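Local structure of mnemiopsin 1 (Mnemiopsis leidyi, 5VP3) at residues D41-L45 against E55-W59; W59-M63 against T150-D156; Q73-M77 against A130-V134; A80-F84 against L123-L127. The protein is a ctenophore photoprotein that probably emits light when calcium binds its EF-hands, which hold cadmium in this crystal. All coordinates share one frame; numbering follows the deposited sequence.

Overall arrangement
Four contacts, mostly helix to helix, run through the single chain of this EF-hand protein. Contact 1 pairs the two arms of the first EF-hand around a cadmium ion. Contact 2 begins on W59, where contact 1 ends, and carries helix 53-66 over to helix 145-154; the two centres lie about 11 Å apart. Contacts 3 and 4, with centres about 10 Å apart, are successive portions of one antiparallel pair, helix 71-87 on helix 123-135, and both are nested within the chain loop that contact 2 closes. P60 of contact 2 touches M77 and Y131 of contact 3, while I56 and M57 of contact 1 reach V81 of contact 4.

Contact 1. Residues D41-L45 against E55-W59; sequences DTFDL and EIMYW. With CD (cadmium ion), chain B.
Two carboxylates, D44 and E55, bind one cadmium ion from neighbouring positions, which brings D44 OD1 within 3.4 Å of E55 OE2. The motif is an EF-hand: helix 30-43 enters, helix 53-66 leaves, and the loop between them closes round the ion. E55 grips unevenly with both oxygens, OE2 at 2.4 Å and OE1 at 2.8 Å from the cadmium, whereas D44 gives OD1 alone. Their side chains lie alongside, pointing the same way, with the carboxylate planes turned 63° apart. A water, D46 and D48 through their side chains and K50 through its carbonyl oxygen complete the shell. D44 OD2 bonds to G49 N and E55 OE1 to T52 N, so the loop backbone also fixes how both carboxylates are turned.

Beside the metal, L45 runs alongside E55, the two chains heading opposite ways; its CD1 rests on E55 CA and CB and also reaches Y58 CB, while its CD2 meets W59 CZ2. The apolar floor is built around F43. I56, with CG1 anti to its own carbonyl carbon (chi1 -69°), carries CD1 over one face of the F43 ring in a CH-pi contact, 4.0 Å from the centroid. M51 of strand 50-51 also touches both F43 and I56. W59 comes to the rim of the F43 ring, and the two aromatic planes are inclined at 59°. There the indole nitrogen W59 NE1 lies near the phenyl plane, 3.3 Å from F43 CD1.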
loop_
_atom_site.group_PDB
_atom_site.type_symbol
_atom_site.label_atom_id
_atom_site.label_comp_id
_atom_site.label_asym_id
_atom_site.label_seq_id
_atom_site.Cartn_x
_atom_site.Cartn_y
_atom_site.Cartn_z
ATOM N N ASP A 41 13.386 3.694 2.327
ATOM C CA ASP A 41 14.549 3.275 3.076
ATOM C C ASP A 41 14.171 2.261 4.143
ATOM O O ASP A 41 14.958 1.373 4.468
ATOM C CB ASP A 41 15.216 4.512 3.668
ATOM C CG ASP A 41 15.858 5.387 2.602
ATOM O OD1 ASP A 41 16.049 4.899 1.465
ATOM O OD2 ASP A 41 16.152 6.573 2.877
ATOM N N THR A 42 12.969 2.354 4.691
ATOM C CA THR A 42 12.552 1.311 5.617
ATOM C C THR A 42 12.358 -0.018 4.900
ATOM O O THR A 42 12.676 -1.073 5.458
ATOM C CB THR A 42 11.268 1.706 6.316
ATOM O OG1 THR A 42 11.436 2.993 6.929
ATOM C CG2 THR A 42 10.923 0.673 7.356
ATOM N N PHE A 43 11.824 0.019 3.666
ATOM C CA PHE A 43 11.562 -1.201 2.909
ATOM C C PHE A 43 12.854 -1.796 2.367
ATOM O O PHE A 43 12.960 -3.012 2.217
ATOM C CB PHE A 43 10.637 -0.900 1.728
ATOM C CG PHE A 43 9.164 -0.813 2.071
ATOM C CD1 PHE A 43 8.607 -1.575 3.072
ATOM C CD2 PHE A 43 8.336 0.022 1.340
ATOM C CE1 PHE A 43 7.237 -1.492 3.359
ATOM C CE2 PHE A 43 6.978 0.115 1.619
ATOM C CZ PHE A 43 6.426 -0.657 2.618
ATOM N N ASP A 44 13.837 -0.948 2.063
ATOM C CA ASP A 44 15.080 -1.372 1.413
ATOM C C ASP A 44 15.960 -2.022 2.483
ATOM O O ASP A 44 16.828 -1.400 3.101
ATOM C CB ASP A 44 15.742 -0.176 0.755
ATOM C CG ASP A 44 17.055 -0.522 0.137
ATOM O OD1 ASP A 44 17.330 -1.729 0.028
ATOM O OD2 ASP A 44 17.797 0.415 -0.220
ATOM N N LEU A 45 15.700 -3.309 2.734
ATOM C CA LEU A 45 16.209 -3.917 3.967
ATOM C C LEU A 45 17.729 -4.013 3.970
ATOM O O LEU A 45 18.344 -4.006 5.040
ATOM C CB LEU A 45 15.598 -5.310 4.167
ATOM C CG LEU A 45 14.074 -5.438 4.081
ATOM C CD1 LEU A 45 13.702 -6.901 3.883
ATOM C CD2 LEU A 45 13.368 -4.858 5.309
ATOM N N GLU A 55 12.041 -8.005 -0.473
ATOM C CA GLU A 55 12.076 -7.112 0.668
ATOM C C GLU A 55 10.670 -6.664 1.045
ATOM O O GLU A 55 10.317 -6.645 2.228
ATOM C CB GLU A 55 12.988 -5.936 0.327
ATOM C CG GLU A 55 14.430 -6.346 0.095
ATOM C CD GLU A 55 15.273 -5.175 -0.386
ATOM O OE1 GLU A 55 14.776 -4.449 -1.270
ATOM O OE2 GLU A 55 16.399 -4.963 0.128
ATOM N N ILE A 56 9.844 -6.344 0.044
ATOM C CA ILE A 56 8.453 -5.933 0.275
ATOM C C ILE A 56 7.674 -7.007 1.039
ATOM O O ILE A 56 6.878 -6.695 1.930
ATOM C CB ILE A 56 7.777 -5.632 -1.080
ATOM C CG1 ILE A 56 8.333 -4.365 -1.749
ATOM C CG2 ILE A 56 6.284 -5.560 -0.936
ATOM C CD1 ILE A 56 8.353 -3.171 -0.825
ATOM N N MET A 57 7.874 -8.276 0.683
ATOM C CA MET A 57 7.078 -9.363 1.241
ATOM C C MET A 57 7.460 -9.732 2.670
ATOM O O MET A 57 6.733 -10.501 3.311
ATOM C CB MET A 57 7.196 -10.584 0.329
ATOM C CG MET A 57 6.616 -10.321 -1.046
ATOM S SD MET A 57 4.895 -9.752 -1.016
ATOM C CE MET A 57 4.205 -10.986 0.080
ATOM N N TYR A 58 8.553 -9.184 3.196
ATOM C CA TYR A 58 8.902 -9.400 4.594
ATOM C C TYR A 58 7.800 -8.887 5.526
ATOM O O TYR A 58 7.565 -9.451 6.606
ATOM C CB TYR A 58 10.255 -8.728 4.861
ATOM C CG TYR A 58 10.674 -8.554 6.295
ATOM C CD1 TYR A 58 11.420 -9.515 6.941
ATOM C CD2 TYR A 58 10.380 -7.402 6.981
ATOM C CE1 TYR A 58 11.828 -9.344 8.251
ATOM C CE2 TYR A 58 10.796 -7.217 8.287
ATOM C CZ TYR A 58 11.514 -8.193 8.908
ATOM O OH TYR A 58 11.920 -8.021 10.201
ATOM N N TRP A 59 7.077 -7.879 5.112
ATOM C CA TRP A 59 6.163 -7.224 6.036
ATOM C C TRP A 59 4.850 -7.986 6.170
ATOM O O TRP A 59 4.421 -8.263 7.306
ATOM C CB TRP A 59 5.960 -5.778 5.583
ATOM C CG TRP A 59 7.281 -5.068 5.641
ATOM C CD1 TRP A 59 8.095 -4.807 4.590
ATOM C CD2 TRP A 59 7.975 -4.604 6.814
ATOM N NE1 TRP A 59 9.250 -4.199 5.023
ATOM C CE2 TRP A 59 9.206 -4.069 6.381
ATOM C CE3 TRP A 59 7.687 -4.605 8.181
ATOM C CZ2 TRP A 59 10.125 -3.504 7.252
ATOM C CZ3 TRP A 59 8.610 -4.060 9.049
ATOM C CH2 TRP A 59 9.818 -3.504 8.571
HETATM CD CD CD B . 17.334 -3.386 -1.372
HETATM O O HOH W 1 17.698 -5.120 -3.083
#

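Contact 2. Residues W59-M63 against T150-D156; sequences WPDRM and TMMKAFD
M63 and A154 meet at the apolar centre, where their CA atoms are nearest between the segments, and A154 CB packs against the backbone of M63. The M63 chain leaves with CG anti to the backbone N (chi1 -177°) and then bends twice, which lays SD 3.7 Å from M151 CA and brings CE to T150 CG2. Next to this, the F155 ring comes beside the W59 side chain: F155 CE1 is 3.5 Å from W59 CB, and the phenyl and pyrrole planes are nearly parallel but offset almost completely from each other.

Helix 53-66 of the first EF-hand here packs on helix 145-154, the exiting helix of the next metal-bound one, at a slant nearer antiparallel than parallel. That second helix ends in a Schellman motif with D156 as its C-prime residue. The carbonyl A154 O, near the helix end, meets the edge of the W59 indole at CE3 and also lies over the face of the R62 guanidinium.

At the outer edge R62 grips D156 end-on, with NH1 at 3.0 Å and NH2 at 3.2 Å both on OD1, from the same face of the carboxylate. The planes stand 61° apart. Both bonds are bent, 147° at NH1. A methionine in place of R62 would probably leave the D156 carboxylate without its charged mate and free to turn.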
loop_
_atom_site.group_PDB
_atom_site.type_symbol
_atom_site.label_atom_id
_atom_site.label_comp_id
_atom_site.label_asym_id
_atom_site.label_seq_id
_atom_site.Cartn_x
_atom_site.Cartn_y
_atom_site.Cartn_z
ATOM N N TRP A 59 7.077 -7.879 5.112
ATOM C CA TRP A 59 6.163 -7.224 6.036
ATOM C C TRP A 59 4.850 -7.986 6.170
ATOM O O TRP A 59 4.421 -8.263 7.306
ATOM C CB TRP A 59 5.960 -5.778 5.583
ATOM C CG TRP A 59 7.281 -5.068 5.641
ATOM C CD1 TRP A 59 8.095 -4.807 4.590
ATOM C CD2 TRP A 59 7.975 -4.604 6.814
ATOM N NE1 TRP A 59 9.250 -4.199 5.023
ATOM C CE2 TRP A 59 9.206 -4.069 6.381
ATOM C CE3 TRP A 59 7.687 -4.605 8.181
ATOM C CZ2 TRP A 59 10.125 -3.504 7.252
ATOM C CZ3 TRP A 59 8.610 -4.060 9.049
ATOM C CH2 TRP A 59 9.818 -3.504 8.571
ATOM N N PRO A 60 4.187 -8.349 5.065
ATOM C CA PRO A 60 3.004 -9.211 5.198
ATOM C C PRO A 60 3.345 -10.535 5.806
ATOM O O PRO A 60 2.533 -11.100 6.540
ATOM C CB PRO A 60 2.505 -9.378 3.762
ATOM C CG PRO A 60 3.669 -8.955 2.875
ATOM C CD PRO A 60 4.386 -7.921 3.666
ATOM N N ASP A 61 4.543 -11.054 5.544
ATOM C CA ASP A 61 4.910 -12.307 6.181
ATOM C C ASP A 61 5.020 -12.126 7.690
ATOM O O ASP A 61 4.661 -13.034 8.447
ATOM C CB ASP A 61 6.204 -12.865 5.572
ATOM C CG ASP A 61 6.606 -14.193 6.184
ATOM O OD1 ASP A 61 5.959 -15.230 5.874
ATOM O OD2 ASP A 61 7.547 -14.180 7.003
ATOM N N ARG A 62 5.498 -10.962 8.160
ATOM C CA ARG A 62 5.490 -10.718 9.611
ATOM C C ARG A 62 4.062 -10.568 10.143
ATOM O O ARG A 62 3.747 -11.004 11.259
ATOM C CB ARG A 62 6.320 -9.473 9.941
ATOM C CG ARG A 62 7.814 -9.760 10.043
ATOM C CD ARG A 62 8.588 -8.532 10.498
ATOM N NE ARG A 62 8.165 -8.070 11.824
ATOM C CZ ARG A 62 8.570 -6.933 12.387
ATOM N NH1 ARG A 62 9.410 -6.126 11.743
ATOM N NH2 ARG A 62 8.137 -6.597 13.598
ATOM N N MET A 63 3.179 -9.975 9.351
ATOM C CA MET A 63 1.781 -9.897 9.744
ATOM C C MET A 63 1.244 -11.301 9.976
ATOM O O MET A 63 0.681 -11.593 11.037
ATOM C CB MET A 63 1.001 -9.147 8.655
ATOM C CG MET A 63 -0.454 -8.910 8.932
ATOM S SD MET A 63 -0.589 -7.766 10.312
ATOM C CE MET A 63 -1.878 -8.552 11.263
ATOM N N THR A 150 -1.726 -4.868 16.110
ATOM C CA THR A 150 -0.904 -5.950 15.601
ATOM C C THR A 150 -0.306 -5.571 14.268
ATOM O O THR A 150 0.886 -5.787 14.038
ATOM C CB THR A 150 -1.735 -7.207 15.508
ATOM O OG1 THR A 150 -2.207 -7.495 16.831
ATOM C CG2 THR A 150 -0.909 -8.357 14.980
ATOM N N MET A 151 -1.102 -4.945 13.396
ATOM C CA MET A 151 -0.572 -4.514 12.111
ATOM C C MET A 151 0.540 -3.492 12.282
ATOM O O MET A 151 1.497 -3.456 11.490
ATOM C CB MET A 151 -1.675 -3.922 11.237
ATOM C CG MET A 151 -1.185 -3.699 9.808
ATOM S SD MET A 151 -2.298 -2.819 8.682
ATOM C CE MET A 151 -1.944 -1.136 9.076
ATOM N N MET A 152 0.391 -2.592 13.250
ATOM C CA MET A 152 1.443 -1.620 13.506
ATOM C C MET A 152 2.726 -2.321 13.938
ATOM O O MET A 152 3.820 -1.997 13.469
ATOM C CB MET A 152 0.993 -0.640 14.585
ATOM C CG MET A 152 -0.277 0.136 14.244
ATOM S SD MET A 152 0.024 0.993 12.699
ATOM C CE MET A 152 -1.583 1.632 12.247
ATOM N N LYS A 153 2.597 -3.304 14.818
ATOM C CA LYS A 153 3.759 -4.030 15.302
ATOM C C LYS A 153 4.473 -4.734 14.157
ATOM O O LYS A 153 5.696 -4.663 14.040
ATOM C CB LYS A 153 3.305 -5.025 16.362
ATOM C CG LYS A 153 4.326 -6.047 16.796
ATOM C CD LYS A 153 3.817 -6.765 18.045
ATOM C CE LYS A 153 4.688 -7.961 18.402
ATOM N NZ LYS A 153 4.240 -8.596 19.678
ATOM N N ALA A 154 3.713 -5.408 13.288
ATOM C CA ALA A 154 4.309 -6.064 12.131
ATOM C C ALA A 154 5.034 -5.074 11.240
ATOM O O ALA A 154 6.012 -5.438 10.574
ATOM C CB ALA A 154 3.233 -6.781 11.320
ATOM N N PHE A 155 4.577 -3.828 11.200
ATOM C CA PHE A 155 5.206 -2.842 10.334
ATOM C C PHE A 155 6.218 -1.951 11.046
ATOM O O PHE A 155 6.648 -0.955 10.463
ATOM C CB PHE A 155 4.156 -1.969 9.680
ATOM C CG PHE A 155 3.585 -2.566 8.461
ATOM C CD1 PHE A 155 4.303 -2.570 7.273
ATOM C CD2 PHE A 155 2.342 -3.136 8.498
ATOM C CE1 PHE A 155 3.772 -3.119 6.143
ATOM C CE2 PHE A 155 1.795 -3.684 7.376
ATOM C CZ PHE A 155 2.508 -3.686 6.193
ATOM N N ASP A 156 6.597 -2.259 12.285
ATOM C CA ASP A 156 7.538 -1.400 13.013
ATOM C C ASP A 156 7.012 0.028 13.114
ATOM O O ASP A 156 7.772 0.994 13.034
ATOM C CB ASP A 156 8.924 -1.381 12.364
ATOM C CG ASP A 156 9.687 -2.656 12.583
ATOM O OD1 ASP A 156 9.162 -3.535 13.309
ATOM O OD2 ASP A 156 10.808 -2.767 12.027
#

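Contact 3. Residues Q73-M77 against A130-V134; sequences QVEKM and AYYDV
M77 lays its sulfur over one face of the Y131 ring, a Met-aromatic contact with SD 4.0 Å from the centroid and displaced toward the rim. The chain starts with CG anti to the backbone N (chi1 164°), stays extended through chi2 and bends only at chi3, which swings CE across to V134 CG1. V134 spreads its methyls between two partners: CG1 takes M77 CE, while CG2 lies 3.7 Å from Q73 O. A130 CB fits against the M77 backbone, where M77 CA and A130 CA are 4.8 Å apart. Helix 123-135, the entering helix of the EF-hand whose loop includes D136, here packs antiparallel on helix 71-87.

Toward solvent, the extended Q73 chain crosses D133 at about a right angle, CG against D133 CB at 3.7 Å. Their polar ends meet through a water that accepts from Q73 NE2 and bonds weakly to D133 OD2. With an alanine here, D133 CB would probably lose its apolar cover and that bridging water its amide donor.

A second water donates to Q73 O and A130 O. With no direct hydrogen bond across the segments, apolar and sulfur-aromatic packing holds the buried side, and water bridges join the polar one.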
loop_
_atom_site.group_PDB
_atom_site.type_symbol
_atom_site.label_atom_id
_atom_site.label_comp_id
_atom_site.label_asym_id
_atom_site.label_seq_id
_atom_site.Cartn_x
_atom_site.Cartn_y
_atom_site.Cartn_z
ATOM N N GLN A 73 -6.707 -16.981 3.312
ATOM C CA GLN A 73 -6.579 -15.562 3.609
ATOM C C GLN A 73 -5.163 -15.079 3.357
ATOM O O GLN A 73 -4.955 -14.009 2.777
ATOM C CB GLN A 73 -6.948 -15.319 5.051
ATOM C CG GLN A 73 -8.380 -15.050 5.120
ATOM C CD GLN A 73 -8.955 -15.417 6.405
ATOM O OE1 GLN A 73 -8.242 -15.641 7.434
ATOM N NE2 GLN A 73 -10.274 -15.574 6.367
ATOM N N VAL A 74 -4.177 -15.873 3.777
ATOM C CA VAL A 74 -2.781 -15.465 3.672
ATOM C C VAL A 74 -2.392 -15.375 2.217
ATOM O O VAL A 74 -1.681 -14.443 1.800
ATOM C CB VAL A 74 -1.869 -16.449 4.440
ATOM C CG1 VAL A 74 -0.392 -16.183 4.153
ATOM C CG2 VAL A 74 -2.075 -16.329 5.936
ATOM N N GLU A 75 -2.898 -16.311 1.409
ATOM C CA GLU A 75 -2.577 -16.317 -0.010
ATOM C C GLU A 75 -3.225 -15.123 -0.718
ATOM O O GLU A 75 -2.611 -14.502 -1.582
ATOM C CB GLU A 75 -3.006 -17.666 -0.610
ATOM C CG GLU A 75 -2.937 -17.728 -2.112
ATOM C CD GLU A 75 -1.505 -17.634 -2.698
ATOM O OE1 GLU A 75 -0.458 -17.831 -1.988
ATOM O OE2 GLU A 75 -1.445 -17.359 -3.911
ATOM N N LYS A 76 -4.453 -14.769 -0.347
ATOM C CA LYS A 76 -5.052 -13.534 -0.863
ATOM C C LYS A 76 -4.223 -12.296 -0.523
ATOM O O LYS A 76 -4.125 -11.370 -1.342
ATOM C CB LYS A 76 -6.472 -13.353 -0.318
ATOM C CG LYS A 76 -7.487 -14.276 -0.931
ATOM C CD LYS A 76 -7.589 -14.093 -2.470
ATOM C CE LYS A 76 -8.622 -15.034 -3.120
ATOM N NZ LYS A 76 -9.988 -14.800 -2.550
ATOM N N MET A 77 -3.708 -12.211 0.711
ATOM C CA MET A 77 -2.886 -11.080 1.106
ATOM C C MET A 77 -1.589 -11.053 0.319
ATOM O O MET A 77 -1.161 -9.985 -0.145
ATOM C CB MET A 77 -2.578 -11.144 2.605
ATOM C CG MET A 77 -1.417 -10.216 3.034
ATOM S SD MET A 77 -1.182 -10.117 4.807
ATOM C CE MET A 77 -0.429 -11.686 5.149
ATOM N N ALA A 130 -7.834 -7.569 1.407
ATOM C CA ALA A 130 -7.094 -8.791 1.695
ATOM C C ALA A 130 -6.473 -8.744 3.082
ATOM O O ALA A 130 -6.454 -9.751 3.812
ATOM C CB ALA A 130 -6.008 -9.014 0.647
ATOM N N TYR A 131 -5.926 -7.609 3.457
ATOM C CA TYR A 131 -5.369 -7.517 4.792
ATOM C C TYR A 131 -6.463 -7.638 5.833
ATOM O O TYR A 131 -6.241 -8.185 6.917
ATOM C CB TYR A 131 -4.664 -6.194 4.971
ATOM C CG TYR A 131 -3.181 -6.225 4.797
ATOM C CD1 TYR A 131 -2.612 -5.973 3.576
ATOM C CD2 TYR A 131 -2.343 -6.460 5.874
ATOM C CE1 TYR A 131 -1.231 -5.963 3.415
ATOM C CE2 TYR A 131 -0.987 -6.472 5.725
ATOM C CZ TYR A 131 -0.430 -6.230 4.474
ATOM O OH TYR A 131 0.932 -6.194 4.280
ATOM N N TYR A 132 -7.636 -7.094 5.525
ATOM C CA TYR A 132 -8.750 -7.066 6.464
ATOM C C TYR A 132 -8.923 -8.410 7.126
ATOM O O TYR A 132 -8.928 -8.527 8.352
ATOM C CB TYR A 132 -10.033 -6.688 5.726
ATOM C CG TYR A 132 -11.198 -6.284 6.581
ATOM C CD1 TYR A 132 -11.370 -4.976 6.954
ATOM C CD2 TYR A 132 -12.183 -7.211 6.948
ATOM C CE1 TYR A 132 -12.483 -4.573 7.733
ATOM C CE2 TYR A 132 -13.275 -6.834 7.716
ATOM C CZ TYR A 132 -13.420 -5.513 8.098
ATOM O OH TYR A 132 -14.503 -5.140 8.830
ATOM N N ASP A 133 -9.101 -9.435 6.311
ATOM C CA ASP A 133 -9.370 -10.755 6.840
ATOM C C ASP A 133 -8.188 -11.276 7.638
ATOM O O ASP A 133 -8.357 -12.025 8.589
ATOM C CB ASP A 133 -9.714 -11.694 5.694
ATOM C CG ASP A 133 -10.967 -11.277 4.968
ATOM O OD1 ASP A 133 -11.841 -10.656 5.602
ATOM O OD2 ASP A 133 -11.070 -11.583 3.772
ATOM N N VAL A 134 -6.977 -10.928 7.250
ATOM C CA VAL A 134 -5.838 -11.400 8.016
ATOM C C VAL A 134 -5.777 -10.686 9.364
ATOM O O VAL A 134 -5.475 -11.297 10.400
ATOM C CB VAL A 134 -4.567 -11.221 7.166
ATOM C CG1 VAL A 134 -3.329 -11.524 7.940
ATOM C CG2 VAL A 134 -4.631 -12.148 5.977
HETATM O O HOH W 2 -7.317 -12.059 3.379
HETATM O O HOH W 3 -12.044 -14.208 4.288
#

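Contact 4. Residues A80-F84 against L123-L127; sequences AVHTF and LIALL
F84 and L127 make the CH-pi contact that marks the buried side of this interface. Methyl CD2 of L127 sits over the centre of the phenyl ring, 3.6 Å from its centroid and only 10° off the ring normal. The two side chains cross at about a right angle. Both have CG anti to the backbone N (chi1 -171° for F84, -179° for L127), and this sends the ring and the isobutyl group into the gap between the helices from opposite sides. F108 of helix 101-117 also meets the F84 ring.

The remaining contacts are apolar. I124 brings CG1 to the edge of the phenyl ring, 3.7 Å from F84 CE1 and near its plane. The second methyl of L127, CD1, turns to V81 CG2 at 3.8 Å, so one leucine serves two residues of the facing helix with its two branches. A80 offers a methyl alone: its CB lies 4.0 Å from L126 CG and close to the L127 backbone, where the CA atoms of A80 and L127 are 5.1 Å apart. Nearer the surface, T83 turns CG2 toward the CD2 methyls of L123 and L126, both at 4.2 Å, while its hydroxyl bonds back to A79 O of its own helix.

No hydrogen bond crosses between the segments; the L123 carbonyl oxygen lies against F84 CD1. Beyond the pair, L127 also touches F186 and W190 of helix 179-190. Within this largely helical protein, the packing joins helix 71-87 to helix 123-135, the entering helix of the next metal-bound EF-hand.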
loop_
_atom_site.group_PDB
_atom_site.type_symbol
_atom_site.label_atom_id
_atom_site.label_comp_id
_atom_site.label_asym_id
_atom_site.label_seq_id
_atom_site.Cartn_x
_atom_site.Cartn_y
_atom_site.Cartn_z
ATOM N N ALA A 80 -2.389 -9.890 -3.162
ATOM C CA ALA A 80 -2.713 -8.463 -3.198
ATOM C C ALA A 80 -1.471 -7.602 -3.045
ATOM O O ALA A 80 -1.317 -6.592 -3.737
ATOM C CB ALA A 80 -3.704 -8.134 -2.096
ATOM N N VAL A 81 -0.572 -7.989 -2.129
ATOM C CA VAL A 81 0.653 -7.241 -1.936
ATOM C C VAL A 81 1.495 -7.301 -3.192
ATOM O O VAL A 81 2.060 -6.296 -3.616
ATOM C CB VAL A 81 1.433 -7.765 -0.711
ATOM C CG1 VAL A 81 2.744 -7.072 -0.590
ATOM C CG2 VAL A 81 0.661 -7.511 0.546
ATOM N N HIS A 82 1.570 -8.460 -3.827
ATOM C CA HIS A 82 2.354 -8.560 -5.054
ATOM C C HIS A 82 1.789 -7.643 -6.126
ATOM O O HIS A 82 2.533 -6.958 -6.836
ATOM C CB HIS A 82 2.338 -9.983 -5.590
ATOM C CG HIS A 82 3.407 -10.842 -5.056
ATOM N ND1 HIS A 82 3.362 -11.386 -3.793
ATOM C CD2 HIS A 82 4.546 -11.290 -5.627
ATOM C CE1 HIS A 82 4.431 -12.142 -3.611
ATOM N NE2 HIS A 82 5.161 -12.100 -4.709
ATOM N N THR A 83 0.475 -7.669 -6.304
ATOM C CA THR A 83 -0.132 -6.857 -7.347
ATOM C C THR A 83 0.074 -5.388 -7.046
ATOM O O THR A 83 0.431 -4.599 -7.932
ATOM C CB THR A 83 -1.625 -7.166 -7.444
ATOM O OG1 THR A 83 -1.825 -8.540 -7.777
ATOM C CG2 THR A 83 -2.290 -6.286 -8.493
ATOM N N PHE A 84 -0.165 -5.004 -5.793
ATOM C CA PHE A 84 -0.023 -3.616 -5.386
ATOM C C PHE A 84 1.381 -3.111 -5.674
ATOM O O PHE A 84 1.552 -2.063 -6.308
ATOM C CB PHE A 84 -0.356 -3.469 -3.899
ATOM C CG PHE A 84 -0.455 -2.033 -3.434
ATOM C CD1 PHE A 84 -1.546 -1.261 -3.761
ATOM C CD2 PHE A 84 0.531 -1.486 -2.639
ATOM C CE1 PHE A 84 -1.650 0.031 -3.308
ATOM C CE2 PHE A 84 0.448 -0.190 -2.173
ATOM C CZ PHE A 84 -0.635 0.583 -2.505
ATOM N N LEU A 123 -6.815 -0.745 -6.692
ATOM C CA LEU A 123 -5.867 -1.726 -6.177
ATOM C C LEU A 123 -5.578 -1.462 -4.720
ATOM O O LEU A 123 -5.188 -2.390 -4.000
ATOM C CB LEU A 123 -4.572 -1.741 -6.986
ATOM C CG LEU A 123 -4.766 -2.080 -8.465
ATOM C CD1 LEU A 123 -3.445 -2.060 -9.219
ATOM C CD2 LEU A 123 -5.403 -3.443 -8.601
ATOM N N ILE A 124 -5.818 -0.238 -4.260
ATOM C CA ILE A 124 -5.705 0.037 -2.831
ATOM C C ILE A 124 -6.787 -0.703 -2.076
ATOM O O ILE A 124 -6.548 -1.213 -0.986
ATOM C CB ILE A 124 -5.795 1.535 -2.529
ATOM C CG1 ILE A 124 -4.622 2.282 -3.148
ATOM C CG2 ILE A 124 -5.817 1.742 -0.995
ATOM C CD1 ILE A 124 -4.707 3.810 -2.973
ATOM N N ALA A 125 -8.006 -0.736 -2.629
ATOM C CA ALA A 125 -9.098 -1.458 -1.978
ATOM C C ALA A 125 -8.834 -2.946 -1.975
ATOM O O ALA A 125 -9.141 -3.633 -1.000
ATOM C CB ALA A 125 -10.425 -1.163 -2.679
ATOM N N LEU A 126 -8.282 -3.467 -3.066
ATOM C CA LEU A 126 -7.863 -4.866 -3.094
ATOM C C LEU A 126 -6.880 -5.172 -1.956
ATOM O O LEU A 126 -6.993 -6.196 -1.270
ATOM C CB LEU A 126 -7.229 -5.189 -4.467
ATOM C CG LEU A 126 -6.403 -6.481 -4.602
ATOM C CD1 LEU A 126 -7.307 -7.704 -4.613
ATOM C CD2 LEU A 126 -5.595 -6.502 -5.840
ATOM N N LEU A 127 -5.873 -4.320 -1.771
ATOM C CA LEU A 127 -4.896 -4.554 -0.704
ATOM C C LEU A 127 -5.560 -4.476 0.667
ATOM O O LEU A 127 -5.308 -5.303 1.548
ATOM C CB LEU A 127 -3.785 -3.521 -0.825
ATOM C CG LEU A 127 -2.617 -3.530 0.148
ATOM C CD1 LEU A 127 -1.783 -4.708 -0.126
ATOM C CD2 LEU A 127 -1.770 -2.290 0.011
#